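PDB 3H7A: short chain dehydrogenase, which probably catalyses NAD(P)(H)-dependent oxidation or reduction of a substrate that the structure does not identify, as a member of the short-chain dehydrogenase/reductase family. Local coordinates for the interface of chains A and B. Numbering follows the deposited sequence. Chains: chain A/B, short chain dehydrogenase.

The interface of chains A and B. Residues chain A 214-215, 218, 240-243; chain B 232-233.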
# COMPACT_ATOMS: atom_id res chain seq x y z
N MET A 214 5.20 21.31 11.89
CA MET A 214 6.31 20.51 12.43
C MET A 214 7.62 21.31 12.56
O MET A 214 8.04 21.96 11.60
CB MET A 214 6.55 19.28 11.55
CG MET A 214 7.43 18.22 12.21
SD MET A 214 8.06 16.92 11.15
CE MET A 214 6.59 16.39 10.29
N PRO A 215 8.27 21.25 13.74
CA PRO A 215 9.61 21.81 13.88
C PRO A 215 10.64 21.10 13.00
O PRO A 215 10.63 19.87 12.89
CB PRO A 215 9.95 21.59 15.37
CG PRO A 215 8.65 21.42 16.03
CD PRO A 215 7.78 20.72 15.02
N ALA A 218 12.86 18.46 14.60
CA ALA A 218 12.23 17.14 14.70
C ALA A 218 12.62 16.24 13.53
O ALA A 218 12.82 15.04 13.72
CB ALA A 218 10.71 17.28 14.80
N ILE A 240 6.89 10.47 9.49
CA ILE A 240 6.72 11.25 10.70
C ILE A 240 5.69 12.35 10.46
O ILE A 240 5.59 12.85 9.35
CB ILE A 240 8.06 11.82 11.24
CG1 ILE A 240 8.77 12.71 10.20
CG2 ILE A 240 9.00 10.69 11.68
CD1 ILE A 240 9.92 13.51 10.77
N ARG A 241 4.90 12.67 11.48
CA ARG A 241 4.07 13.88 11.45
C ARG A 241 3.88 14.47 12.85
O ARG A 241 4.11 13.75 13.85
CB ARG A 241 2.73 13.67 10.71
CG ARG A 241 1.95 12.44 11.04
CD ARG A 241 0.56 12.48 10.39
NE ARG A 241 -0.21 13.67 10.81
CZ ARG A 241 -1.54 13.77 10.81
NH1 ARG A 241 -2.29 12.75 10.41
NH2 ARG A 241 -2.11 14.89 11.21
N PRO A 242 3.53 15.78 12.94
CA PRO A 242 3.38 16.37 14.28
C PRO A 242 2.00 16.15 14.93
O PRO A 242 1.00 15.99 14.23
CB PRO A 242 3.65 17.86 14.02
CG PRO A 242 3.17 18.09 12.62
CD PRO A 242 3.29 16.78 11.88
N TYR A 243 1.97 16.14 16.26
CA TYR A 243 0.71 16.03 17.02
C TYR A 243 0.61 17.04 18.18
O TYR A 243 1.48 17.89 18.36
CB TYR A 243 0.48 14.60 17.52
CG TYR A 243 0.41 13.58 16.40
CD1 TYR A 243 1.52 12.80 16.07
CD2 TYR A 243 -0.76 13.42 15.65
CE1 TYR A 243 1.46 11.87 15.03
CE2 TYR A 243 -0.83 12.50 14.60
CZ TYR A 243 0.29 11.73 14.30
OH TYR A 243 0.25 10.80 13.27
N SER B 232 6.30 15.81 18.22
CA SER B 232 6.36 16.55 16.95
C SER B 232 6.73 15.68 15.76
O SER B 232 6.60 16.11 14.62
CB SER B 232 7.32 17.74 17.06
OG SER B 232 8.52 17.39 17.75
N ALA B 233 7.17 14.45 16.03
CA ALA B 233 7.63 13.55 14.98
C ALA B 233 7.44 12.09 15.40
O ALA B 233 8.41 11.35 15.59
CB ALA B 233 9.09 13.83 14.67
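A:Arg241 and A:Pro242 meet B:Ser232 through backbone and ring atoms, while the flat guanidinium of A:Arg241 extends away from B:Ser232 and B:Ala233. Over the centre of one guanidinium face sits the ring-edge carbon CE2 of A:Tyr243, 4.0 Å above the plane, a pairing within chain A beside the contact. The patch belongs to a two-fold symmetric interface of this short-chain dehydrogenase/reductase. Helix 216-228 and strand 237-240, near the C-terminus, contribute to it; related enzymes often pair through the corresponding region, so the dimer is plausibly biological. Chain B presents the short 3-10 turn 231-233, inserted between the start of the A helix and the end of the A strand. B:Ser232 buries 82 Å² here. Its carbonyl O points towards A:Met214, whose CG lies 3.3 Å from B:Ser232 O; A:Pro242 CA comes at the flank of this oxygen, 3.2 Å away, roughly at right angles to the methionine. The carbonyls of A:Arg241 and B:Ser232 run antiparallel and overlap, A:Arg241 O 3.5 Å from B:Ser232 O, so that their dipoles may oppose one another. With CG anti to the backbone N (chi1 -165°), A:Met214 sets this second methylene against the serine oxygen; beyond the bend at chi3 the methyl CE stands farther from it than SD does. B:Ser232 CB packs against the pyrrolidine edge of A:Pro215, 3.6 Å from CD. The hydroxyl OG, placed between the backbone N and carbonyl carbon of its own residue (chi1 43°), passes 3.7 Å from A:Ala218 CB in van der Waals contact. One residue on, methyl meets methyl: B:Ala233 CB is 3.8 Å from A:Ala218 CB. From the strand side A:Ile240 lays its longer branch alongside the same methyl, presenting its flank from CB to CD1, with CD1 4.0 Å from B:Ala233 CB, while the shorter CG2 branch lies towards the B:Ala233 carbonyl.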